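PDB 4HA6: pyridoxine 4-oxidase from Mesorhizobium loti, which uses FAD to oxidise the 4-position alcohol of pyridoxine to the aldehyde pyridoxal, with molecular oxygen as electron acceptor, as a member of the GMC oxidoreductase family. Local coordinates for residues A[69-74]-A[343-348]; A[161-166]-A[411-416]. All blocks are in the same frame, centred on the assembly; numbering follows the deposited sequence. Where two conformers were deposited one is given.

How the contacts relate
Both contacts tie a segment of the first half of the chain to a loop of the second, and their segments alternate in sequence: 69-74, 161-166, 343-348, 411-416. They do not touch; their centres lie 30 Å apart and their nearest atoms about 16 Å. Contact 1 is nearer the active-site ligand, with the side chain of S344 about 11 Å from the bound pyridoxamine, and it packs on strand 441-443, which runs straight into the pocket residues H444, H445 and H446. Contact 2 is a surface contact away from the annotated sites. The antiparallel sheet connects them: strand 293-302 pairs with both 441-443 and 418-421, the strand that follows 411-416.

Contact 1: residues A[69-74]-A[343-348]; sequences AGRAHH and VSESFP
The guanidinium of R71 meets the carboxylate of E345 at its edge, while S344 OG sits over one face, 4.1 Å from R71 NH2 and displaced toward the rim. It is a side-on, two-nitrogen salt bridge: R71 NE gives an almost straight bond of 2.7 Å (177°) to E345 OE2, and R71 NH2 reaches E345 OE1 at 3.1 Å. Both oxygens are approached on their syn sides, yet the two flat groups are twisted 33° apart. E345 gets there by folding: CG lies between its own backbone N and carbonyl carbon (chi1 83°), and a bend at chi2 swings the acid back to R71.

S346 OG approaches R71 NE obliquely at 3.5 Å. The loop is shaped by a type I turn from S344 to F347 and an ST turn, in which S346 N donates to S344 OG (3.1 Å). Both serine hydroxyls also bond R439 O.

On its other side of the bridge, R71 NH1 grips two backbone carbonyls, A438 O and V441 O. With an alanine here, the acid of E345 would probably lose its mate, and A438 O and V441 O the bonds from this arginine. The arginine thus reaches from the loop before strand 74-75 to the C-terminal end of helix 430-440, while R71 and S344 both rest on I442 of strand 441-443.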
ATOM      1  N   ALA A  69      16.033  -5.743  15.513  1.00 10.75           N
ATOM      2  CA  ALA A  69      17.210  -6.579  15.750  1.00 11.14           C
ATOM      3  C   ALA A  69      18.301  -6.369  14.706  1.00 13.93           C
ATOM      4  O   ALA A  69      19.014  -7.309  14.347  1.00  8.61           O
ATOM      5  CB  ALA A  69      16.814  -8.060  15.821  1.00 13.26           C
ATOM      6  N   GLY A  70      18.436  -5.138  14.222  1.00  7.85           N
ATOM      7  CA  GLY A  70      19.433  -4.835  13.206  1.00  6.74           C
ATOM      8  C   GLY A  70      19.169  -5.433  11.830  1.00 16.64           C
ATOM      9  O   GLY A  70      20.038  -5.360  10.953  1.00 12.20           O
ATOM     10  N   ARG A  71      17.980  -6.010  11.627  1.00 10.26           N
ATOM     11  CA  ARG A  71      17.634  -6.596  10.327  1.00 12.10           C
ATOM     12  C   ARG A  71      17.381  -5.529   9.257  1.00 15.92           C
ATOM     13  O   ARG A  71      16.766  -4.491   9.523  1.00 11.18           O
ATOM     14  CB  ARG A  71      16.416  -7.525  10.452  1.00  9.67           C
ATOM     15  CG  ARG A  71      16.620  -8.666  11.455  1.00 13.86           C
ATOM     16  CD  ARG A  71      15.304  -9.311  11.909  1.00  9.10           C
ATOM     17  NE  ARG A  71      14.470  -9.686  10.770  1.00 10.75           N
ATOM     18  CZ  ARG A  71      13.185  -9.364  10.644  1.00 11.26           C
ATOM     19  NH1 ARG A  71      12.575  -8.677  11.606  1.00  8.26           N
ATOM     20  NH2 ARG A  71      12.507  -9.732   9.564  1.00  5.86           N
ATOM     21  N   ALA A  72      17.880  -5.792   8.052  1.00 10.11           N
ATOM     22  CA  ALA A  72      17.558  -5.000   6.869  1.00  6.92           C
ATOM     23  C   ALA A  72      16.406  -5.713   6.184  1.00  9.40           C
ATOM     24  O   ALA A  72      16.278  -6.927   6.284  1.00 13.61           O
ATOM     25  CB  ALA A  72      18.769  -4.920   5.936  1.00  6.11           C
ATOM     26  N   HIS A  73      15.568  -4.974   5.478  1.00  6.94           N
ATOM     27  CA  HIS A  73      14.350  -5.556   4.953  1.00 10.85           C
ATOM     28  C   HIS A  73      14.278  -5.424   3.435  1.00 10.12           C
ATOM     29  O   HIS A  73      14.804  -4.469   2.858  1.00 11.56           O
ATOM     30  CB  HIS A  73      13.146  -4.851   5.575  1.00  7.92           C
ATOM     31  CG  HIS A  73      13.055  -5.012   7.059  1.00 10.07           C
ATOM     32  ND1 HIS A  73      12.118  -5.823   7.660  1.00  6.87           N
ATOM     33  CD2 HIS A  73      13.776  -4.463   8.065  1.00  6.48           C
ATOM     34  CE1 HIS A  73      12.271  -5.775   8.973  1.00  9.34           C
ATOM     35  NE2 HIS A  73      13.268  -4.952   9.245  1.00  6.69           N
ATOM     36  N   HIS A  74      13.614  -6.371   2.791  1.00  8.69           N
ATOM     37  CA  HIS A  74      13.430  -6.295   1.348  1.00 17.64           C
ATOM     38  C   HIS A  74      12.060  -5.724   1.035  1.00 14.75           C
ATOM     39  O   HIS A  74      11.064  -6.186   1.585  1.00 17.01           O
ATOM     40  CB  HIS A  74      13.610  -7.677   0.716  1.00 21.86           C
ATOM     41  CG  HIS A  74      15.037  -8.017   0.426  1.00 40.48           C
ATOM     42  ND1 HIS A  74      15.557  -8.021  -0.853  1.00 41.04           N
ATOM     43  CD2 HIS A  74      16.062  -8.343   1.249  1.00 41.21           C
ATOM     44  CE1 HIS A  74      16.836  -8.342  -0.803  1.00 57.90           C
ATOM     45  NE2 HIS A  74      17.169  -8.540   0.462  1.00 55.61           N
ATOM     46  N   VAL A 343       6.931 -17.245   8.225  1.00 13.02           N
ATOM     47  CA  VAL A 343       7.854 -16.739   9.241  1.00 12.94           C
ATOM     48  C   VAL A 343       8.894 -15.837   8.587  1.00 19.96           C
ATOM     49  O   VAL A 343       9.121 -15.930   7.376  1.00  9.36           O
ATOM     50  CB  VAL A 343       8.580 -17.874   9.999  1.00 19.16           C
ATOM     51  CG1 VAL A 343       7.579 -18.857  10.594  1.00 24.63           C
ATOM     52  CG2 VAL A 343       9.553 -18.598   9.078  1.00 13.27           C
ATOM     53  N   SER A 344       9.524 -14.963   9.377  1.00  9.26           N
ATOM     54  CA  SER A 344      10.604 -14.116   8.857  1.00 15.99           C
ATOM     55  C   SER A 344      11.853 -14.955   8.612  1.00 13.21           C
ATOM     56  O   SER A 344      11.878 -16.144   8.942  1.00 14.69           O
ATOM     57  CB  SER A 344      10.940 -13.001   9.851  1.00 12.49           C
ATOM     58  OG  SER A 344      11.623 -13.532  10.978  1.00 14.13           O
ATOM     59  N   GLU A 345      12.892 -14.344   8.046  1.00  8.79           N
ATOM     60  CA  GLU A 345      14.155 -15.048   7.843  1.00 14.05           C
ATOM     61  C   GLU A 345      14.833 -15.444   9.158  1.00 20.03           C
ATOM     62  O   GLU A 345      15.754 -16.258   9.151  1.00 14.74           O
ATOM     63  CB  GLU A 345      15.122 -14.228   6.983  1.00 10.69           C
ATOM     64  CG  GLU A 345      15.912 -13.179   7.752  1.00 19.46           C
ATOM     65  CD  GLU A 345      15.089 -11.948   8.131  1.00 16.28           C
ATOM     66  OE1 GLU A 345      13.894 -11.867   7.765  1.00 14.76           O
ATOM     67  OE2 GLU A 345      15.649 -11.052   8.799  1.00 17.09           O
ATOM     68  N   SER A 346      14.379 -14.879  10.277  1.00 14.98           N
ATOM     69  CA  SER A 346      14.935 -15.210  11.585  1.00 12.82           C
ATOM     70  C   SER A 346      14.568 -16.615  12.083  1.00 17.08           C
ATOM     71  O   SER A 346      15.100 -17.065  13.100  1.00 18.95           O
ATOM     72  CB  SER A 346      14.487 -14.194  12.640  1.00 16.82           C
ATOM     73  OG  SER A 346      14.735 -12.869  12.228  1.00 15.93           O
ATOM     74  N   PHE A 347      13.651 -17.292  11.396  1.00 19.05           N
ATOM     75  CA  PHE A 347      13.218 -18.626  11.823  1.00 18.03           C
ATOM     76  C   PHE A 347      13.255 -19.625  10.669  1.00 18.33           C
ATOM     77  O   PHE A 347      13.096 -19.247   9.508  1.00 23.39           O
ATOM     78  CB  PHE A 347      11.809 -18.561  12.407  1.00 18.91           C
ATOM     79  CG  PHE A 347      11.646 -17.507  13.471  1.00 19.67           C
ATOM     80  CD1 PHE A 347      11.001 -16.307  13.191  1.00 18.38           C
ATOM     81  CD2 PHE A 347      12.148 -17.712  14.745  1.00 13.73           C
ATOM     82  CE1 PHE A 347      10.848 -15.337  14.169  1.00 17.70           C
ATOM     83  CE2 PHE A 347      12.006 -16.738  15.730  1.00 23.15           C
ATOM     84  CZ  PHE A 347      11.355 -15.550  15.437  1.00 19.51           C
ATOM     85  N   PRO A 348      13.484 -20.910  10.982  1.00 25.08           N
ATOM     86  CA  PRO A 348      13.395 -21.931   9.931  1.00 21.49           C
ATOM     87  C   PRO A 348      11.940 -22.179   9.550  1.00 19.67           C
ATOM     88  O   PRO A 348      11.076 -22.190  10.426  1.00 24.35           O
ATOM     89  CB  PRO A 348      13.994 -23.176  10.597  1.00 22.68           C
ATOM     90  CG  PRO A 348      13.825 -22.943  12.071  1.00 33.59           C
ATOM     91  CD  PRO A 348      13.951 -21.463  12.268  1.00 21.30           C
TER

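Contact 2: residues A[161-166]-A[411-416]; sequences GASLGL and RDELAG
R411 reaches across to S163 and L164, and its side chain can be followed outward from a CB directed toward segment 161-166. R411 CG packs against L164 CD1 at 4.0 Å, and CD lies against L164 CG and CD2. Bends at chi2 and chi3 (-68° and -62°) then curl the chain so that the guanidinium slides beneath the leucine: L164 CG stands above one face, offset toward the rim, and L164 CD2 comes within 3.6 Å of R411 NH1. R411 NE turns back to its own loop, donating to E413 OE2 at 3.3 Å in a salt bridge, with E413 OE2 lying 21° out of the guanidinium plane. R411 CZ lies near S163 OG and L164 CD2. At the tip, R411 NH2 comes 2.9 Å from S163 OG, an oblique approach; R411 NE is 3.2 Å from the same oxygen. S163 OG is hydrogen-bonded to A160 O, one turn back, and it was modelled in two conformers, so the distances to it hold for one of them. S163 CB also touches E413 OE1 at 3.4 Å, which brings R411 and E413 together against a single serine.

The serine and leucine sit where helix 152-163 runs out. A Schellman motif closes it, with L166 N bonded to G161 O (3.3 Å) and G165, at positive phi, turning the chain away. L164 also packs on T407 and I408 of helix 392-409, while L414 of the 3-10 turn 412-414 rests on L153 and A156. The end of helix 152-163 thus packs against helix 392-409 and the turn leading to strand 418-421.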
ATOM      1  N   GLY A 161     -12.279 -15.429  16.991  1.00  7.08           N
ATOM      2  CA  GLY A 161     -12.461 -14.002  17.191  1.00  7.36           C
ATOM      3  C   GLY A 161     -13.876 -13.617  17.612  1.00  9.23           C
ATOM      4  O   GLY A 161     -14.063 -12.783  18.496  1.00  8.76           O
ATOM      5  N   ALA A 162     -14.868 -14.212  16.960  1.00 12.01           N
ATOM      6  CA  ALA A 162     -16.270 -13.930  17.255  1.00 15.74           C
ATOM      7  C   ALA A 162     -16.645 -14.336  18.678  1.00  8.02           C
ATOM      8  O   ALA A 162     -17.428 -13.651  19.336  1.00 19.70           O
ATOM      9  CB  ALA A 162     -17.182 -14.616  16.234  1.00 10.48           C
ATOM     10  N   SER A 163     -16.091 -15.450  19.150  1.00 13.15           N
ATOM     11  CA  SER A 163     -16.372 -15.909  20.506  0.58 14.40           C
ATOM     12  C   SER A 163     -15.808 -14.934  21.532  1.00 15.48           C
ATOM     13  O   SER A 163     -16.327 -14.830  22.651  1.00 10.57           O
ATOM     14  CB  SER A 163     -15.800 -17.306  20.740  0.58 15.13           C
ATOM     15  OG  SER A 163     -14.385 -17.286  20.783  0.58 14.51           O
ATOM     16  N   LEU A 164     -14.760 -14.206  21.147  1.00 10.77           N
ATOM     17  CA  LEU A 164     -14.110 -13.286  22.075  1.00  9.19           C
ATOM     18  C   LEU A 164     -14.876 -11.969  22.201  1.00 11.22           C
ATOM     19  O   LEU A 164     -14.572 -11.149  23.064  1.00 12.58           O
ATOM     20  CB  LEU A 164     -12.659 -13.046  21.662  1.00 12.71           C
ATOM     21  CG  LEU A 164     -11.751 -14.217  22.025  1.00  8.13           C
ATOM     22  CD1 LEU A 164     -10.406 -14.190  21.281  1.00  8.80           C
ATOM     23  CD2 LEU A 164     -11.520 -14.224  23.537  1.00  6.72           C
ATOM     24  N   GLY A 165     -15.883 -11.774  21.356  1.00 10.72           N
ATOM     25  CA  GLY A 165     -16.638 -10.534  21.391  1.00 13.51           C
ATOM     26  C   GLY A 165     -16.595  -9.713  20.116  1.00  9.97           C
ATOM     27  O   GLY A 165     -17.375  -8.774  19.975  1.00 20.69           O
ATOM     28  N   LEU A 166     -15.699 -10.045  19.185  1.00 12.20           N
ATOM     29  CA  LEU A 166     -15.619  -9.288  17.932  1.00 12.54           C
ATOM     30  C   LEU A 166     -16.869  -9.487  17.075  1.00 16.03           C
ATOM     31  O   LEU A 166     -17.276 -10.616  16.816  1.00 13.40           O
ATOM     32  CB  LEU A 166     -14.377  -9.689  17.129  1.00  5.73           C
ATOM     33  CG  LEU A 166     -13.021  -9.246  17.678  1.00 14.18           C
ATOM     34  CD1 LEU A 166     -11.898 -10.015  16.993  1.00  8.34           C
ATOM     35  CD2 LEU A 166     -12.829  -7.738  17.492  1.00 15.45           C
ATOM     36  N   ARG A 411      -7.754 -20.411  21.313  1.00 15.52           N
ATOM     37  CA  ARG A 411      -9.181 -20.629  21.544  1.00 14.71           C
ATOM     38  C   ARG A 411      -9.592 -22.046  21.151  1.00 14.38           C
ATOM     39  O   ARG A 411      -9.061 -22.611  20.182  1.00  5.20           O
ATOM     40  CB  ARG A 411     -10.023 -19.629  20.748  1.00 10.22           C
ATOM     41  CG  ARG A 411      -9.895 -18.192  21.218  1.00 10.87           C
ATOM     42  CD  ARG A 411     -10.523 -17.996  22.609  1.00 11.43           C
ATOM     43  NE  ARG A 411     -11.958 -18.276  22.597  1.00 13.64           N
ATOM     44  CZ  ARG A 411     -12.780 -18.054  23.626  1.00 20.42           C
ATOM     45  NH1 ARG A 411     -12.315 -17.537  24.765  1.00 16.53           N
ATOM     46  NH2 ARG A 411     -14.073 -18.344  23.518  1.00 17.52           N
ATOM     47  N   ASP A 412     -10.536 -22.604  21.905  1.00  9.52           N
ATOM     48  CA  ASP A 412     -11.179 -23.879  21.573  1.00 10.86           C
ATOM     49  C   ASP A 412     -11.686 -23.955  20.131  1.00 12.61           C
ATOM     50  O   ASP A 412     -11.730 -25.033  19.542  1.00 13.72           O
ATOM     51  CB  ASP A 412     -12.364 -24.119  22.503  1.00 17.31           C
ATOM     52  CG  ASP A 412     -11.949 -24.627  23.860  1.00 28.01           C
ATOM     53  OD1 ASP A 412     -10.754 -24.966  24.040  1.00 19.98           O
ATOM     54  OD2 ASP A 412     -12.832 -24.698  24.743  1.00 24.98           O
ATOM     55  N   GLU A 413     -12.084 -22.817  19.570  1.00  8.81           N
ATOM     56  CA  GLU A 413     -12.580 -22.768  18.192  1.00  5.94           C
ATOM     57  C   GLU A 413     -11.516 -23.164  17.171  1.00  6.69           C
ATOM     58  O   GLU A 413     -11.842 -23.459  16.016  1.00 10.24           O
ATOM     59  CB  GLU A 413     -13.125 -21.374  17.864  1.00  9.59           C
ATOM     60  CG  GLU A 413     -14.422 -21.023  18.600  1.00 14.32           C
ATOM     61  CD  GLU A 413     -14.209 -20.717  20.078  1.00 14.04           C
ATOM     62  OE1 GLU A 413     -15.218 -20.615  20.802  1.00 25.72           O
ATOM     63  OE2 GLU A 413     -13.048 -20.566  20.517  1.00 12.95           O
ATOM     64  N   LEU A 414     -10.252 -23.172  17.593  1.00  5.28           N
ATOM     65  CA  LEU A 414      -9.142 -23.569  16.707  1.00 13.98           C
ATOM     66  C   LEU A 414      -8.502 -24.909  17.124  1.00 12.85           C
ATOM     67  O   LEU A 414      -7.523 -25.356  16.522  1.00 10.29           O
ATOM     68  CB  LEU A 414      -8.079 -22.462  16.647  1.00 12.42           C
ATOM     69  CG  LEU A 414      -8.274 -21.314  15.653  1.00  5.37           C
ATOM     70  CD1 LEU A 414      -7.378 -20.146  16.034  1.00  8.32           C
ATOM     71  CD2 LEU A 414      -7.969 -21.760  14.231  1.00  6.15           C
ATOM     72  N   ALA A 415      -9.079 -25.545  18.142  1.00  8.78           N
ATOM     73  CA  ALA A 415      -8.590 -26.818  18.660  1.00 13.95           C
ATOM     74  C   ALA A 415      -8.602 -27.934  17.616  1.00 10.72           C
ATOM     75  O   ALA A 415      -7.855 -28.912  17.733  1.00 17.66           O
ATOM     76  CB  ALA A 415      -9.408 -27.231  19.870  1.00 14.00           C
ATOM     77  N   GLY A 416      -9.447 -27.803  16.601  1.00  9.50           N
ATOM     78  CA  GLY A 416      -9.471 -28.792  15.537  1.00 14.22           C
ATOM     79  C   GLY A 416      -8.234 -28.699  14.656  1.00 24.41           C
ATOM     80  O   GLY A 416      -7.846 -29.677  13.995  1.00 12.14           O
TER